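Local coordinates for protein Bd3459 (Bdellovibrio bacteriovorus, PDB 5CEC) that is a predatory endopeptidase of the peptidase S13 (D-Ala-D-Ala carboxypeptidase) family, probably acting on cell-wall peptides, and is bound by the immunity protein Bd3460, at residues T77-D82 with E267-Y272; G348-S353 with Q408-N413. The protein carries 1 engineered substitution. All blocks are in the same frame, centred on the assembly; numbering follows the deposited sequence.

Contact 1 (T77-D82 with E267-Y272)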
# COMPACT_ATOMS: atom_id res chain seq x y z
N THR A 77 3.86 13.01 0.71
CA THR A 77 2.70 13.48 -0.07
C THR A 77 2.51 14.98 0.16
O THR A 77 2.37 15.73 -0.80
CB THR A 77 1.46 12.68 0.30
OG1 THR A 77 1.66 11.32 -0.08
CG2 THR A 77 0.25 13.15 -0.38
N LEU A 78 2.50 15.40 1.42
CA LEU A 78 2.35 16.84 1.73
C LEU A 78 3.48 17.64 1.07
O LEU A 78 3.23 18.68 0.44
CB LEU A 78 2.39 17.05 3.24
CG LEU A 78 2.47 18.50 3.69
CD1 LEU A 78 1.29 19.33 3.21
CD2 LEU A 78 2.61 18.61 5.19
N TRP A 79 4.72 17.18 1.24
CA TRP A 79 5.87 17.91 0.70
C TRP A 79 5.70 18.08 -0.82
O TRP A 79 5.87 19.18 -1.34
CB TRP A 79 7.18 17.19 1.03
CG TRP A 79 8.41 17.95 0.74
CD1 TRP A 79 8.54 19.32 0.59
CD2 TRP A 79 9.73 17.42 0.67
NE1 TRP A 79 9.85 19.65 0.40
CE2 TRP A 79 10.60 18.50 0.44
CE3 TRP A 79 10.26 16.13 0.75
CZ2 TRP A 79 11.95 18.34 0.34
CZ3 TRP A 79 11.61 15.99 0.62
CH2 TRP A 79 12.43 17.07 0.39
N ALA A 80 5.37 16.98 -1.52
CA ALA A 80 5.21 17.03 -2.96
C ALA A 80 4.03 17.96 -3.37
O ALA A 80 4.13 18.69 -4.36
CB ALA A 80 5.07 15.63 -3.52
N VAL A 81 2.90 17.83 -2.68
CA VAL A 81 1.73 18.68 -2.99
C VAL A 81 2.09 20.15 -2.84
O VAL A 81 1.74 20.97 -3.67
CB VAL A 81 0.51 18.29 -2.13
CG1 VAL A 81 -0.60 19.35 -2.16
CG2 VAL A 81 -0.01 16.94 -2.56
N ASP A 82 2.81 20.48 -1.78
CA ASP A 82 3.23 21.88 -1.53
C ASP A 82 4.27 22.36 -2.55
O ASP A 82 4.21 23.49 -3.03
CB ASP A 82 3.76 22.04 -0.10
CG ASP A 82 2.68 22.33 0.91
OD1 ASP A 82 1.48 22.49 0.53
OD2 ASP A 82 3.06 22.44 2.09
N GLU A 267 18.33 16.94 3.55
CA GLU A 267 18.63 18.34 3.88
C GLU A 267 17.48 19.24 3.48
O GLU A 267 17.12 20.14 4.23
CB GLU A 267 19.93 18.78 3.21
CG GLU A 267 21.15 18.12 3.82
CD GLU A 267 22.47 18.68 3.30
OE1 GLU A 267 22.48 19.66 2.52
OE2 GLU A 267 23.52 18.14 3.71
N ALA A 268 16.89 19.00 2.32
CA ALA A 268 15.78 19.83 1.85
C ALA A 268 14.50 19.59 2.65
O ALA A 268 13.76 20.52 2.96
CB ALA A 268 15.53 19.59 0.37
N PHE A 269 14.25 18.34 3.00
CA PHE A 269 13.10 18.02 3.82
C PHE A 269 13.17 18.71 5.19
O PHE A 269 12.18 19.29 5.69
CB PHE A 269 12.97 16.51 4.06
CG PHE A 269 11.85 16.18 4.97
CD1 PHE A 269 10.53 16.29 4.52
CD2 PHE A 269 12.09 15.90 6.31
CE1 PHE A 269 9.47 16.05 5.38
CE2 PHE A 269 11.04 15.65 7.16
CZ PHE A 269 9.73 15.74 6.71
N ASN A 270 14.33 18.62 5.83
CA ASN A 270 14.49 19.29 7.13
C ASN A 270 14.19 20.77 7.04
O ASN A 270 13.52 21.33 7.92
CB ASN A 270 15.89 19.05 7.70
CG ASN A 270 16.10 17.63 8.15
OD1 ASN A 270 15.16 16.86 8.29
ND2 ASN A 270 17.35 17.26 8.36
N ALA A 271 14.67 21.43 5.99
CA ALA A 271 14.38 22.87 5.82
C ALA A 271 12.89 23.13 5.57
O ALA A 271 12.31 24.06 6.12
CB ALA A 271 15.23 23.44 4.68
N TYR A 272 12.29 22.29 4.73
CA TYR A 272 10.87 22.42 4.43
C TYR A 272 10.01 22.32 5.69
O TYR A 272 9.15 23.16 5.94
CB TYR A 272 10.40 21.35 3.42
CG TYR A 272 8.89 21.21 3.35
CD1 TYR A 272 8.11 22.15 2.69
CD2 TYR A 272 8.22 20.16 3.98
CE1 TYR A 272 6.72 22.05 2.67
CE2 TYR A 272 6.84 20.07 3.97
CZ TYR A 272 6.08 21.00 3.31
OH TYR A 272 4.72 20.88 3.29

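Contact 2 (G348-S353 with Q408-N413)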
# COMPACT_ATOMS: atom_id res chain seq x y z
N GLY A 348 -16.23 -2.86 8.87
CA GLY A 348 -16.92 -2.26 9.98
C GLY A 348 -17.27 -0.81 9.69
O GLY A 348 -17.51 -0.41 8.54
N VAL A 349 -17.29 -0.01 10.75
CA VAL A 349 -17.63 1.40 10.60
C VAL A 349 -16.63 2.20 9.76
O VAL A 349 -16.97 3.28 9.28
CB VAL A 349 -17.85 2.09 11.94
CG1 VAL A 349 -19.07 1.49 12.63
CG2 VAL A 349 -16.62 2.05 12.84
N MET A 350 -15.42 1.69 9.57
CA MET A 350 -14.47 2.38 8.70
C MET A 350 -14.81 2.33 7.22
O MET A 350 -14.36 3.18 6.47
CB MET A 350 -13.06 1.81 8.88
CG MET A 350 -12.43 2.17 10.22
SD MET A 350 -10.81 1.45 10.51
CE MET A 350 -11.18 -0.30 10.57
N ALA A 351 -15.49 1.27 6.79
CA ALA A 351 -15.74 1.08 5.37
C ALA A 351 -16.48 2.29 4.82
O ALA A 351 -17.53 2.64 5.30
CB ALA A 351 -16.52 -0.21 5.16
N GLY A 352 -15.91 2.89 3.79
CA GLY A 352 -16.51 4.02 3.10
C GLY A 352 -16.44 5.35 3.81
O GLY A 352 -16.86 6.36 3.24
N SER A 353 -15.99 5.37 5.07
CA SER A 353 -15.93 6.59 5.87
C SER A 353 -14.52 7.08 6.11
O SER A 353 -14.32 8.22 6.53
CB SER A 353 -16.55 6.34 7.25
OG SER A 353 -15.76 5.44 8.01
N GLN A 408 -13.74 2.82 17.48
CA GLN A 408 -14.22 3.43 18.73
C GLN A 408 -14.33 4.94 18.56
O GLN A 408 -15.32 5.54 19.00
CB GLN A 408 -13.28 3.08 19.89
CG GLN A 408 -13.75 3.54 21.27
CD GLN A 408 -15.08 2.92 21.68
OE1 GLN A 408 -15.34 1.74 21.46
NE2 GLN A 408 -15.94 3.73 22.26
N LEU A 409 -13.31 5.55 17.94
CA LEU A 409 -13.35 6.99 17.67
C LEU A 409 -14.57 7.39 16.83
O LEU A 409 -15.25 8.40 17.11
CB LEU A 409 -12.03 7.45 17.02
CG LEU A 409 -11.95 8.92 16.61
CD1 LEU A 409 -12.03 9.85 17.82
CD2 LEU A 409 -10.66 9.17 15.85
N ILE A 410 -14.86 6.58 15.83
CA ILE A 410 -16.05 6.82 15.01
C ILE A 410 -17.35 6.68 15.83
O ILE A 410 -18.24 7.53 15.72
CB ILE A 410 -16.05 5.86 13.77
CG1 ILE A 410 -14.95 6.26 12.80
CG2 ILE A 410 -17.41 5.90 13.07
CD1 ILE A 410 -14.66 5.22 11.75
N ASN A 411 -17.43 5.62 16.65
CA ASN A 411 -18.58 5.36 17.52
C ASN A 411 -18.88 6.58 18.38
O ASN A 411 -20.04 6.97 18.56
CB ASN A 411 -18.31 4.19 18.53
CG ASN A 411 -18.32 2.80 17.90
OD1 ASN A 411 -18.77 2.58 16.77
ND2 ASN A 411 -17.78 1.81 18.68
N GLN A 412 -17.81 7.17 18.93
CA GLN A 412 -17.93 8.29 19.85
C GLN A 412 -18.24 9.62 19.18
O GLN A 412 -18.52 10.61 19.87
CB GLN A 412 -16.66 8.41 20.69
CG GLN A 412 -16.55 7.24 21.63
CD GLN A 412 -15.23 7.18 22.36
OE1 GLN A 412 -14.24 7.77 21.93
NE2 GLN A 412 -15.21 6.48 23.47
N ASN A 413 -18.29 9.61 17.85
CA ASN A 413 -18.69 10.80 17.07
C ASN A 413 -19.94 10.53 16.21
O ASN A 413 -20.09 11.08 15.11
CB ASN A 413 -17.48 11.23 16.23
CG ASN A 413 -16.47 11.95 17.07
OD1 ASN A 413 -16.63 13.12 17.34
ND2 ASN A 413 -15.45 11.24 17.53

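Contact 1 (T77-D82 with E267-Y272)
Helices 72-84 and 265-277 cross steeply here, 81° between segment axes 11.6 Å apart, and aromatic side chains bridge that wide gap. The tight part is built on the buried indole of Trp-79, whose CG, anti to the backbone N, carries the ring out toward the other helix. Over one face of its six-membered ring sits Phe-269 CB, 3.7 Å from Trp-79 CZ3, and the Phe-269 ring turns its edge to the same face in a T-shaped pair, planes 71° apart. Tyr-272 takes the five-membered ring in an offset stack with planes 28° apart, so that Trp-79 CD1 stands over the middle of the phenol ring, 3.4 Å from Tyr-272 CG. At the indole edge, in plane, Ala-268 CB comes within 3.8 Å of Trp-79 CZ2.

On the looser side, the phenol tip of Tyr-272 reaches the partly exposed Asp-82. Tyr-272 OH rests 3.3 Å from Leu-78 CG and donates to Asp-82 OD2 at 2.6 Å, meeting the carboxylate from above its plane. OD2 also forms a salt bridge with Lys-276, and OD1 is hydrogen-bonded to Ser-320 OG. That lysine probably keeps Asp-82 ionised, so a probably charge-assisted hydrogen bond holds the phenol tip while the aromatic cluster supplies the packing.

Contact 2 (G348-S353 with Q408-N413)
Ile-410, near the end of helix 394-411, points its branched side chain into the loop 348-353, and the contact follows from how the loop side chains stand against it. Val-349 comes from a short 3-10 turn and slides alongside in the opposite direction: its CG2, in the crowded position between the backbone N and the carbonyl carbon, meets Ile-410 CD1 at 3.9 Å and also touches Ile-410 CG2. Met-350 crosses Ile-410 at about a right angle, bringing its CG to 4.1 Å from Ile-410 CD1.

The same CD1 methyl faces the polar side of the loop, 3.9 Å from Ser-353 OG. That hydroxyl, with chi1 at 68°, turns back on its own loop and donates to Val-349 O over 2.8 Å, in the carbonyl plane and on a lone pair, so the buried OG is satisfied beside the methyl. Pro-416 packs on Val-349, Ser-353 and Ile-410. Just after Ile-410 and Asn-411, Asn-413 ND2 reaches back to Leu-409 O at 2.9 Å, nearly straight at 170°, though from above the carbonyl plane.

The end of the Asn-411 side chain comes near Val-349, its OD1 4.3 Å from Val-349 CG1, while its ND2 donates to Arg-173 O of the Bd3460 chain. Bd3460 also makes backbone hydrogen bonds with Val-349. No hydrogen bond joins the two segments directly: apolar contact holds them together, and their polar groups serve the loop, the chain after the helix and the immunity protein.

In the fold
The centres of contacts 1 and 2 lie 31 Å apart and their nearest atoms about 17 Å. Both segments of contact 1, 185 residues apart at their closest ends, come before either segment of contact 2 along the chain. Contact 1 joins two helices, with helices 240-250 and 307-322 packed against 72-84, which carries Lys-73 of what is probably the SxxK motif of this serine peptidase family. Contact 2 lies farther from the chain centre, where the loop leading into strand 354-361 of the six-stranded antiparallel sheet meets helix 394-411. Thus contact 1 belongs to the helical part of the fold and is partly buried, whereas contact 2 forms part of the surface that Bd3460 binds.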